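Local coordinates for protein serine protease p27 (PDB 2W5E) that is a serine protease of trypsin-like fold that probably cleaves the astrovirus non-structural polyprotein into its functional products, at residues A[21-33]-A[71-83]. Residues are numbered along the deposited sequence; the frame is centred on the assembly and turned at random.
Sequences GKGTGFFSGNDIV and CPGDLHPTARLKL. With CD (cadmium ion), chain B.
F27 O accepts the backbone N-H of L81 at 2.8 Å, nearly straight at 168°, and one residue on S28 extends the grip: its hydroxyl donates to L81 O, 2.9 Å from OG. Serine suits this place because OG, anti to the backbone N (chi1 -175°), reaches a carbonyl that a water also binds, the same water that accepts G29 N. L81 O therefore receives two donors.

Within the type II' turn S28-D31, whose positive phi at G29 suits glycine, N30 O accepts C71 N at 3.1 Å. R80 stretches out from CG to NE and brings NE within 3.3 Å of G29 O, a weak, bent bond; its cation also meets Y135 of the second subunit.

Between these polar groups lies the F27 ring. P77 CB sits over the centre of one face, 3.7 Å from the centroid of the F27 ring, a CH-pi contact for which the compact proline ring lies against the phenyl face, while C71 SG and L75 CD2 approach the edge. A79 O is buried here without a partner, which is probably unfavourable. H76, just before P77, points away from the hairpin and binds cadmium through ND1, together with H4 and H6 of the second subunit and E50 of the third.

The loop between the two barrels of this chymotrypsin-like fold is thus fastened to a hairpin of the N-terminal barrel by four hydrogen bonds, all ending on main-chain carbonyls; no salt bridge joins the segments, and the one charged donor, R80, makes the weak bond.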
ATOM      1  N   GLY A  21      30.518  12.192 -19.291  1.00 35.77           N
ATOM      2  CA  GLY A  21      30.342  12.019 -17.852  1.00 34.75           C
ATOM      3  C   GLY A  21      28.978  11.474 -17.465  1.00 34.22           C
ATOM      4  O   GLY A  21      28.288  10.858 -18.281  1.00 33.68           O
ATOM      5  N   LYS A  22      28.595  11.708 -16.211  1.00 33.19           N
ATOM      6  CA  LYS A  22      27.359  11.148 -15.662  1.00 32.44           C
ATOM      7  C   LYS A  22      26.468  12.201 -15.011  1.00 31.49           C
ATOM      8  O   LYS A  22      26.953  13.200 -14.471  1.00 30.89           O
ATOM      9  CB  LYS A  22      27.665  10.034 -14.656  1.00 32.73           C
ATOM     10  CG  LYS A  22      28.280   8.783 -15.266  1.00 34.08           C
ATOM     11  CD  LYS A  22      28.774   7.829 -14.187  1.00 35.16           C
ATOM     12  CE  LYS A  22      29.647   6.723 -14.767  1.00 36.89           C
ATOM     13  NZ  LYS A  22      28.879   5.813 -15.661  1.00 37.86           N
ATOM     14  N   GLY A  23      25.161  11.965 -15.069  1.00 30.11           N
ATOM     15  CA  GLY A  23      24.196  12.849 -14.427  1.00 28.72           C
ATOM     16  C   GLY A  23      23.055  12.059 -13.825  1.00 27.54           C
ATOM     17  O   GLY A  23      23.016  10.830 -13.933  1.00 27.06           O
ATOM     18  N   THR A  24      22.126  12.771 -13.196  1.00 26.31           N
ATOM     19  CA  THR A  24      20.929  12.161 -12.628  1.00 25.08           C
ATOM     20  C   THR A  24      19.754  12.335 -13.590  1.00 24.57           C
ATOM     21  O   THR A  24      19.609  13.377 -14.239  1.00 24.11           O
ATOM     22  CB  THR A  24      20.597  12.758 -11.223  1.00 25.18           C
ATOM     23  OG1 THR A  24      21.675  12.484 -10.320  1.00 24.35           O
ATOM     24  CG2 THR A  24      19.314  12.154 -10.647  1.00 24.41           C
ATOM     25  N   GLY A  25      18.930  11.296 -13.693  1.00 23.75           N
ATOM     26  CA  GLY A  25      17.674  11.378 -14.420  1.00 23.23           C
ATOM     27  C   GLY A  25      16.536  10.951 -13.505  1.00 22.73           C
ATOM     28  O   GLY A  25      16.768  10.364 -12.451  1.00 22.71           O
ATOM     29  N   PHE A  26      15.308  11.246 -13.903  1.00 22.64           N
ATOM     30  CA  PHE A  26      14.154  10.778 -13.145  1.00 22.69           C
ATOM     31  C   PHE A  26      12.970  10.419 -14.032  1.00 22.92           C
ATOM     32  O   PHE A  26      12.743  11.033 -15.077  1.00 22.75           O
ATOM     33  CB  PHE A  26      13.760  11.784 -12.047  1.00 22.12           C
ATOM     34  CG  PHE A  26      13.299  13.113 -12.568  1.00 22.02           C
ATOM     35  CD1 PHE A  26      14.211  14.141 -12.799  1.00 22.44           C
ATOM     36  CD2 PHE A  26      11.948  13.350 -12.800  1.00 21.12           C
ATOM     37  CE1 PHE A  26      13.785  15.382 -13.259  1.00 21.93           C
ATOM     38  CE2 PHE A  26      11.512  14.588 -13.269  1.00 22.01           C
ATOM     39  CZ  PHE A  26      12.428  15.606 -13.497  1.00 21.95           C
ATOM     40  N   PHE A  27      12.214   9.421 -13.585  1.00 23.72           N
ATOM     41  CA  PHE A  27      11.084   8.904 -14.332  1.00 24.08           C
ATOM     42  C   PHE A  27       9.855   9.767 -14.086  1.00 24.78           C
ATOM     43  O   PHE A  27       9.524  10.094 -12.935  1.00 24.85           O
ATOM     44  CB  PHE A  27      10.813   7.440 -13.956  1.00 23.96           C
ATOM     45  CG  PHE A  27      11.987   6.521 -14.187  1.00 23.58           C
ATOM     46  CD1 PHE A  27      12.186   5.920 -15.428  1.00 23.50           C
ATOM     47  CD2 PHE A  27      12.889   6.250 -13.163  1.00 23.51           C
ATOM     48  CE1 PHE A  27      13.275   5.066 -15.650  1.00 23.07           C
ATOM     49  CE2 PHE A  27      13.975   5.400 -13.372  1.00 23.61           C
ATOM     50  CZ  PHE A  27      14.170   4.807 -14.620  1.00 23.26           C
ATOM     51  N   SER A  28       9.203  10.147 -15.179  1.00 25.46           N
ATOM     52  CA  SER A  28       7.956  10.902 -15.142  1.00 26.55           C
ATOM     53  C   SER A  28       7.154  10.561 -16.394  1.00 27.24           C
ATOM     54  O   SER A  28       7.648  10.700 -17.523  1.00 26.92           O
ATOM     55  CB  SER A  28       8.227  12.403 -15.070  1.00 26.61           C
ATOM     56  OG  SER A  28       7.023  13.132 -14.908  1.00 26.90           O
ATOM     57  N   GLY A  29       5.921  10.104 -16.188  1.00 27.97           N
ATOM     58  CA  GLY A  29       5.118   9.546 -17.271  1.00 28.68           C
ATOM     59  C   GLY A  29       5.864   8.408 -17.938  1.00 28.83           C
ATOM     60  O   GLY A  29       6.347   7.495 -17.265  1.00 28.84           O
ATOM     61  N   ASN A  30       5.978   8.479 -19.261  1.00 29.27           N
ATOM     62  CA  ASN A  30       6.738   7.497 -20.034  1.00 29.90           C
ATOM     63  C   ASN A  30       8.158   7.984 -20.356  1.00 29.56           C
ATOM     64  O   ASN A  30       8.846   7.417 -21.206  1.00 29.70           O
ATOM     65  CB  ASN A  30       5.981   7.145 -21.325  1.00 30.51           C
ATOM     66  CG  ASN A  30       6.561   5.933 -22.038  1.00 32.11           C
ATOM     67  OD1 ASN A  30       6.790   4.882 -21.429  1.00 33.85           O
ATOM     68  ND2 ASN A  30       6.810   6.079 -23.340  1.00 33.97           N
ATOM     69  N   ASP A  31       8.596   9.029 -19.659  1.00 29.13           N
ATOM     70  CA  ASP A  31       9.886   9.649 -19.936  1.00 28.43           C
ATOM     71  C   ASP A  31      10.909   9.465 -18.826  1.00 27.84           C
ATOM     72  O   ASP A  31      10.571   9.107 -17.695  1.00 27.01           O
ATOM     73  CB  ASP A  31       9.708  11.146 -20.184  1.00 28.53           C
ATOM     74  CG  ASP A  31       9.069  11.449 -21.522  1.00 30.23           C
ATOM     75  OD1 ASP A  31       9.400  10.779 -22.527  1.00 30.79           O
ATOM     76  OD2 ASP A  31       8.238  12.381 -21.566  1.00 31.90           O
ATOM     77  N   ILE A  32      12.170   9.705 -19.185  1.00 27.05           N
ATOM     78  CA  ILE A  32      13.227   9.983 -18.232  1.00 26.45           C
ATOM     79  C   ILE A  32      13.609  11.448 -18.464  1.00 26.61           C
ATOM     80  O   ILE A  32      13.952  11.841 -19.591  1.00 26.34           O
ATOM     81  CB  ILE A  32      14.446   9.052 -18.427  1.00 26.70           C
ATOM     82  CG1 ILE A  32      14.039   7.587 -18.233  1.00 26.33           C
ATOM     83  CG2 ILE A  32      15.586   9.451 -17.482  1.00 25.31           C
ATOM     84  CD1 ILE A  32      15.093   6.565 -18.641  1.00 26.40           C
ATOM     85  N   VAL A  33      13.522  12.250 -17.406  1.00 26.05           N
ATOM     86  CA  VAL A  33      13.798  13.685 -17.479  1.00 25.90           C
ATOM     87  C   VAL A  33      15.175  13.976 -16.879  1.00 25.79           C
ATOM     88  O   VAL A  33      15.545  13.400 -15.855  1.00 25.28           O
ATOM     89  CB  VAL A  33      12.702  14.519 -16.741  1.00 26.05           C
ATOM     90  CG1 VAL A  33      12.871  16.016 -17.007  1.00 25.79           C
ATOM     91  CG2 VAL A  33      11.297  14.074 -17.155  1.00 25.54           C
ATOM     92  N   CYS A  71      11.615   6.368 -22.032  1.00 28.25           N
ATOM     93  CA  CYS A  71      11.959   5.253 -21.151  1.00 28.10           C
ATOM     94  C   CYS A  71      11.976   3.959 -21.956  1.00 28.30           C
ATOM     95  O   CYS A  71      11.015   3.668 -22.674  1.00 28.56           O
ATOM     96  CB  CYS A  71      10.994   5.129 -19.965  1.00 28.09           C
ATOM     97  SG  CYS A  71      11.486   3.876 -18.749  1.00 26.78           S
ATOM     98  N   PRO A  72      13.081   3.195 -21.868  1.00 28.44           N
ATOM     99  CA  PRO A  72      13.169   1.890 -22.521  1.00 28.43           C
ATOM    100  C   PRO A  72      11.992   0.990 -22.145  1.00 28.40           C
ATOM    101  O   PRO A  72      11.558   0.991 -20.989  1.00 28.26           O
ATOM    102  CB  PRO A  72      14.476   1.316 -21.977  1.00 28.21           C
ATOM    103  CG  PRO A  72      15.299   2.507 -21.682  1.00 28.52           C
ATOM    104  CD  PRO A  72      14.337   3.539 -21.173  1.00 28.50           C
ATOM    105  N   GLY A  73      11.493   0.235 -23.122  1.00 28.13           N
ATOM    106  CA  GLY A  73      10.317  -0.616 -22.939  1.00 27.97           C
ATOM    107  C   GLY A  73      10.484  -1.706 -21.898  1.00 27.78           C
ATOM    108  O   GLY A  73       9.506  -2.126 -21.273  1.00 28.37           O
ATOM    109  N   ASP A  74      11.720  -2.157 -21.710  1.00 27.43           N
ATOM    110  CA  ASP A  74      12.040  -3.195 -20.731  1.00 27.36           C
ATOM    111  C   ASP A  74      12.477  -2.651 -19.359  1.00 26.65           C
ATOM    112  O   ASP A  74      12.736  -3.428 -18.437  1.00 26.39           O
ATOM    113  CB  ASP A  74      13.088  -4.170 -21.293  1.00 27.70           C
ATOM    114  CG  ASP A  74      14.352  -3.472 -21.800  1.00 29.48           C
ATOM    115  OD1 ASP A  74      14.304  -2.274 -22.164  1.00 31.30           O
ATOM    116  OD2 ASP A  74      15.402  -4.143 -21.842  1.00 31.55           O
ATOM    117  N   LEU A  75      12.561  -1.327 -19.242  1.00 25.94           N
ATOM    118  CA  LEU A  75      12.862  -0.666 -17.967  1.00 25.20           C
ATOM    119  C   LEU A  75      11.564  -0.330 -17.228  1.00 24.60           C
ATOM    120  O   LEU A  75      10.815   0.555 -17.640  1.00 23.92           O
ATOM    121  CB  LEU A  75      13.706   0.602 -18.187  1.00 25.02           C
ATOM    122  CG  LEU A  75      14.190   1.446 -16.987  1.00 26.12           C
ATOM    123  CD1 LEU A  75      14.467   0.612 -15.749  1.00 27.09           C
ATOM    124  CD2 LEU A  75      15.423   2.256 -17.358  1.00 25.17           C
ATOM    125  N   HIS A  76      11.323  -1.041 -16.131  1.00 24.25           N
ATOM    126  CA  HIS A  76      10.085  -0.900 -15.361  1.00 24.12           C
ATOM    127  C   HIS A  76      10.404  -0.303 -13.987  1.00 24.07           C
ATOM    128  O   HIS A  76      10.726  -1.042 -13.050  1.00 23.85           O
ATOM    129  CB  HIS A  76       9.364  -2.258 -15.225  1.00 23.73           C
ATOM    130  CG  HIS A  76       9.187  -2.990 -16.525  1.00 23.30           C
ATOM    131  ND1 HIS A  76       9.204  -4.370 -16.613  1.00 20.28           N
ATOM    132  CD2 HIS A  76       8.997  -2.533 -17.785  1.00 22.44           C
ATOM    133  CE1 HIS A  76       9.041  -4.723 -17.878  1.00 23.34           C
ATOM    134  NE2 HIS A  76       8.909  -3.629 -18.607  1.00 21.85           N
ATOM    135  N   PRO A  77      10.345   1.043 -13.873  1.00 24.42           N
ATOM    136  CA  PRO A  77      10.742   1.700 -12.634  1.00 25.09           C
ATOM    137  C   PRO A  77       9.712   1.463 -11.538  1.00 25.58           C
ATOM    138  O   PRO A  77       8.525   1.338 -11.826  1.00 25.44           O
ATOM    139  CB  PRO A  77      10.776   3.184 -13.018  1.00 24.91           C
ATOM    140  CG  PRO A  77       9.810   3.310 -14.124  1.00 24.86           C
ATOM    141  CD  PRO A  77       9.886   2.012 -14.884  1.00 24.36           C
ATOM    142  N   THR A  78      10.180   1.403 -10.298  1.00 26.14           N
ATOM    143  CA  THR A  78       9.318   1.151  -9.145  1.00 26.73           C
ATOM    144  C   THR A  78       8.542   2.394  -8.701  1.00 27.14           C
ATOM    145  O   THR A  78       7.589   2.291  -7.924  1.00 27.04           O
ATOM    146  CB  THR A  78      10.138   0.643  -7.960  1.00 26.99           C
ATOM    147  OG1 THR A  78      11.122   1.628  -7.616  1.00 26.17           O
ATOM    148  CG2 THR A  78      10.821  -0.678  -8.310  1.00 27.13           C
ATOM    149  N   ALA A  79       8.961   3.560  -9.195  1.00 27.12           N
ATOM    150  CA  ALA A  79       8.342   4.840  -8.855  1.00 27.35           C
ATOM    151  C   ALA A  79       8.553   5.853  -9.965  1.00 27.68           C
ATOM    152  O   ALA A  79       9.548   5.796 -10.695  1.00 27.25           O
ATOM    153  CB  ALA A  79       8.907   5.382  -7.539  1.00 27.41           C
ATOM    154  N   ARG A  80       7.598   6.770 -10.091  1.00 28.07           N
ATOM    155  CA  ARG A  80       7.701   7.895 -11.005  1.00 28.88           C
ATOM    156  C   ARG A  80       7.275   9.149 -10.266  1.00 29.41           C
ATOM    157  O   ARG A  80       6.554   9.080  -9.262  1.00 29.58           O
ATOM    158  CB  ARG A  80       6.804   7.708 -12.226  1.00 28.81           C
ATOM    159  CG  ARG A  80       7.104   6.490 -13.080  1.00 29.66           C
ATOM    160  CD  ARG A  80       6.017   6.292 -14.127  1.00 31.09           C
ATOM    161  NE  ARG A  80       6.306   5.157 -15.001  1.00 32.98           N
ATOM    162  CZ  ARG A  80       6.070   3.883 -14.694  1.00 34.36           C
ATOM    163  NH1 ARG A  80       5.526   3.551 -13.525  1.00 34.84           N
ATOM    164  NH2 ARG A  80       6.375   2.933 -15.566  1.00 35.08           N
ATOM    165  N   LEU A  81       7.703  10.293 -10.781  1.00 29.79           N
ATOM    166  CA  LEU A  81       7.393  11.570 -10.167  1.00 30.49           C
ATOM    167  C   LEU A  81       6.324  12.313 -10.952  1.00 31.28           C
ATOM    168  O   LEU A  81       6.352  12.356 -12.178  1.00 31.20           O
ATOM    169  CB  LEU A  81       8.660  12.422 -10.033  1.00 30.00           C
ATOM    170  CG  LEU A  81       9.829  11.846  -9.219  1.00 29.30           C
ATOM    171  CD1 LEU A  81      11.001  12.812  -9.197  1.00 28.20           C
ATOM    172  CD2 LEU A  81       9.408  11.472  -7.795  1.00 28.43           C
ATOM    173  N   LYS A  82       5.376  12.891 -10.225  1.00 32.40           N
ATOM    174  CA  LYS A  82       4.349  13.727 -10.830  1.00 34.06           C
ATOM    175  C   LYS A  82       4.674  15.201 -10.626  1.00 34.51           C
ATOM    176  O   LYS A  82       5.417  15.561  -9.713  1.00 34.09           O
ATOM    177  CB  LYS A  82       2.964  13.372 -10.269  1.00 34.01           C
ATOM    178  CG  LYS A  82       2.418  12.054 -10.817  1.00 34.94           C
ATOM    179  CD  LYS A  82       1.020  11.727 -10.295  1.00 35.68           C
ATOM    180  CE  LYS A  82       1.066  10.924  -8.995  1.00 38.43           C
ATOM    181  NZ  LYS A  82      -0.262  10.314  -8.659  1.00 40.17           N
ATOM    182  N   LEU A  83       4.143  16.050 -11.500  1.00 35.79           N
ATOM    183  CA  LEU A  83       4.321  17.490 -11.358  1.00 37.41           C
ATOM    184  C   LEU A  83       3.276  18.072 -10.416  1.00 38.67           C
ATOM    185  O   LEU A  83       2.203  17.488 -10.231  1.00 38.56           O
ATOM    186  CB  LEU A  83       4.275  18.184 -12.720  1.00 37.46           C
ATOM    187  CG  LEU A  83       5.626  18.342 -13.422  1.00 37.63           C
ATOM    188  CD1 LEU A  83       6.129  17.023 -13.984  1.00 37.94           C
ATOM    189  CD2 LEU A  83       5.505  19.365 -14.521  1.00 37.80           C
TER
HETATM  190 CD    CD B1589       9.375  -5.927 -15.312  1.00 23.44          CD
HETATM  191  O   HOH W   1       4.559  10.372 -13.513  1.00 31.36           O